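Local atomic coordinates of putative phosphoglycolate phosphatase (Lactobacillus delbrueckii, PDB entry 2HI0), a protein that probably hydrolyses 2-phosphoglycolate as a phosphatase of the haloacid dehalogenase (HAD) superfamily. Residues A[18-23]-A[106-111]. Numbering follows the deposited sequence.
Sequences TSADLT and QIKTGP. Unlike the reference sequence in segment 106-111: Gly110 (reference Cys).
The carboxylate of Asp21, in the first turn of helix 19-32, accepts from the backbone N-H groups of Ile107 and Lys108 and from the hydroxyl of Thr109. With Asp21 CG beside the backbone N and anti to the carbonyl carbon (chi1 -77°), the carboxylate is carried toward the loop. Asp21 OD1 takes a nearly straight bond from Lys108 N (2.9 Å, 166°), on its syn side and close to the carboxylate plane. OD2 has two main donors, which come from opposite faces of that plane. Ile107 N is 3.0 Å from Asp21 OD2, on the syn side. Thr109 OG1 stands above the plane, 2.6 Å from Asp21 OD2, and Thr109 N adds a weak bond to the same oxygen. The Thr109 hydroxyl also accepts from a water, which in turn accepts from Asp21 N.

Thr18 CG2 meets Thr109 CG2 at 3.8 Å, while Ala20 CB packs on Lys108 CB. Lys108 NZ stays 6.8 Å from Asp21 OD1, too far for a salt bridge. Thr18 OG1 bonds to Asp12, a sodium ligand. The 82 residues between the segments hold helices and no strand, consistent with the helical cap of HAD phosphatases. The contact thus joins the chain leaving for the cap to the chain returning, beside paired strands 16-17 and 110-111. An alanine in place of Asp21 would probably leave the N-H groups of Ile107 and Lys108 without their acceptor and cost the Thr109 hydroxyl its short bond. One buried carboxylate binds three successive residues, and the converging donors would be expected to stabilise its negative charge.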
ATOM      1  N   THR A  18      -5.258   3.479   7.281  1.00  9.54           N
ATOM      2  CA  THR A  18      -4.214   4.522   7.420  1.00 10.83           C
ATOM      3  C   THR A  18      -4.573   5.894   6.870  1.00 10.71           C
ATOM      4  O   THR A  18      -3.785   6.842   7.021  1.00 10.42           O
ATOM      5  CB  THR A  18      -2.926   4.058   6.670  1.00 12.62           C
ATOM      6  OG1 THR A  18      -3.267   3.717   5.353  1.00 14.07           O
ATOM      7  CG2 THR A  18      -2.255   2.831   7.328  1.00 11.55           C
ATOM      8  N   SER A  19      -5.714   6.001   6.150  1.00  8.94           N
ATOM      9  CA  SER A  19      -5.943   7.230   5.379  1.00 11.72           C
ATOM     10  C   SER A  19      -6.072   8.475   6.234  1.00 10.54           C
ATOM     11  O   SER A  19      -5.606   9.516   5.851  1.00 13.38           O
ATOM     12  CB  SER A  19      -7.169   7.061   4.499  1.00 11.43           C
ATOM     13  OG  SER A  19      -8.294   6.618   5.216  1.00 14.00           O
ATOM     14  N   ALA A  20      -6.646   8.356   7.427  1.00 10.86           N
ATOM     15  CA  ALA A  20      -6.751   9.552   8.282  1.00 13.03           C
ATOM     16  C   ALA A  20      -5.398  10.101   8.695  1.00 11.22           C
ATOM     17  O   ALA A  20      -5.159  11.313   8.593  1.00 11.93           O
ATOM     18  CB  ALA A  20      -7.601   9.292   9.536  1.00 13.44           C
ATOM     19  N   ASP A  21      -4.492   9.234   9.165  1.00 12.69           N
ATOM     20  CA  ASP A  21      -3.173   9.671   9.646  1.00 11.78           C
ATOM     21  C   ASP A  21      -2.344  10.168   8.464  1.00 11.90           C
ATOM     22  O   ASP A  21      -1.568  11.128   8.577  1.00 11.80           O
ATOM     23  CB  ASP A  21      -2.440   8.540  10.394  1.00 14.90           C
ATOM     24  CG  ASP A  21      -2.974   8.305  11.819  1.00 15.33           C
ATOM     25  OD1 ASP A  21      -3.690   9.157  12.395  1.00 14.11           O
ATOM     26  OD2 ASP A  21      -2.668   7.240  12.416  1.00 13.49           O
ATOM     27  N   LEU A  22      -2.510   9.530   7.304  1.00  9.35           N
ATOM     28  CA  LEU A  22      -1.801  10.018   6.103  1.00 10.22           C
ATOM     29  C   LEU A  22      -2.224  11.459   5.712  1.00  8.27           C
ATOM     30  O   LEU A  22      -1.408  12.314   5.328  1.00 10.86           O
ATOM     31  CB  LEU A  22      -2.016   9.062   4.902  1.00 12.33           C
ATOM     32  CG  LEU A  22      -1.255   7.749   4.922  1.00 11.89           C
ATOM     33  CD1 LEU A  22      -1.847   6.853   3.820  1.00 10.62           C
ATOM     34  CD2 LEU A  22       0.245   7.861   4.742  1.00 11.59           C
ATOM     35  N   THR A  23      -3.534  11.688   5.831  1.00 10.26           N
ATOM     36  CA  THR A  23      -4.168  12.968   5.505  1.00 11.44           C
ATOM     37  C   THR A  23      -3.645  14.046   6.440  1.00 11.80           C
ATOM     38  O   THR A  23      -3.220  15.091   6.010  1.00 11.59           O
ATOM     39  CB  THR A  23      -5.712  12.818   5.573  1.00 10.08           C
ATOM     40  OG1 THR A  23      -6.134  11.884   4.567  1.00 10.51           O
ATOM     41  CG2 THR A  23      -6.416  14.138   5.303  1.00 12.50           C
ATOM     42  N   GLN A 106       0.295   6.308  14.175  1.00 16.14           N
ATOM     43  CA  GLN A 106      -0.510   5.404  14.990  1.00 17.37           C
ATOM     44  C   GLN A 106      -1.459   6.163  15.905  1.00 18.06           C
ATOM     45  O   GLN A 106      -1.596   5.858  17.076  1.00 22.78           O
ATOM     46  CB  GLN A 106       0.414   4.484  15.772  1.00 21.16           C
ATOM     47  CG  GLN A 106      -0.214   3.158  16.096  1.00 30.45           C
ATOM     48  CD  GLN A 106       0.556   2.440  17.201  1.00 43.25           C
ATOM     49  OE1 GLN A 106       1.801   2.483  17.239  1.00 51.24           O
ATOM     50  NE2 GLN A 106      -0.176   1.800  18.114  1.00 44.43           N
ATOM     51  N   ILE A 107      -2.111   7.166  15.371  1.00 14.28           N
ATOM     52  CA  ILE A 107      -3.045   7.987  16.138  1.00 15.17           C
ATOM     53  C   ILE A 107      -4.453   7.447  15.795  1.00 16.53           C
ATOM     54  O   ILE A 107      -5.076   6.789  16.639  1.00 21.08           O
ATOM     55  CB  ILE A 107      -2.883   9.508  15.814  1.00 14.95           C
ATOM     56  CG1 ILE A 107      -1.462  10.000  16.121  1.00 20.99           C
ATOM     57  CG2 ILE A 107      -3.932  10.385  16.564  1.00 17.73           C
ATOM     58  CD1 ILE A 107      -1.210  11.429  15.728  1.00 22.93           C
ATOM     59  N   LYS A 108      -4.936   7.667  14.576  1.00 13.71           N
ATOM     60  CA  LYS A 108      -6.205   7.087  14.128  1.00 16.63           C
ATOM     61  C   LYS A 108      -6.034   5.671  13.495  1.00 15.71           C
ATOM     62  O   LYS A 108      -7.019   4.951  13.269  1.00 15.38           O
ATOM     63  CB  LYS A 108      -6.842   8.011  13.089  1.00 17.42           C
ATOM     64  CG  LYS A 108      -7.154   9.410  13.592  1.00 22.55           C
ATOM     65  CD  LYS A 108      -7.980   9.392  14.851  1.00 30.58           C
ATOM     66  CE  LYS A 108      -8.639  10.757  15.117  1.00 35.54           C
ATOM     67  NZ  LYS A 108      -9.972  10.851  14.436  1.00 41.87           N
ATOM     68  N   THR A 109      -4.793   5.272  13.228  1.00 12.62           N
ATOM     69  CA  THR A 109      -4.544   4.042  12.478  1.00 11.54           C
ATOM     70  C   THR A 109      -4.727   2.792  13.339  1.00 10.90           C
ATOM     71  O   THR A 109      -4.150   2.670  14.389  1.00 10.55           O
ATOM     72  CB  THR A 109      -3.154   4.034  11.785  1.00 10.22           C
ATOM     73  OG1 THR A 109      -3.052   5.148  10.887  1.00 14.76           O
ATOM     74  CG2 THR A 109      -2.958   2.717  11.026  1.00  6.98           C
ATOM     75  N   GLY A 110      -5.519   1.854  12.821  1.00  8.54           N
ATOM     76  CA  GLY A 110      -5.675   0.513  13.383  1.00  9.55           C
ATOM     77  C   GLY A 110      -5.965  -0.498  12.287  1.00  8.61           C
ATOM     78  O   GLY A 110      -6.140  -0.145  11.123  1.00 10.47           O
ATOM     79  N   PRO A 111      -6.086  -1.773  12.671  1.00 11.61           N
ATOM     80  CA  PRO A 111      -6.427  -2.817  11.704  1.00 10.98           C
ATOM     81  C   PRO A 111      -7.870  -2.612  11.252  1.00 11.10           C
ATOM     82  O   PRO A 111      -8.685  -2.110  12.009  1.00 12.39           O
ATOM     83  CB  PRO A 111      -6.285  -4.108  12.523  1.00 10.61           C
ATOM     84  CG  PRO A 111      -6.506  -3.671  13.942  1.00 15.84           C
ATOM     85  CD  PRO A 111      -5.956  -2.284  14.046  1.00 12.20           C
TER
HETATM   86  O   HOH W   1      -5.399   6.568  10.056  1.00 10.88           O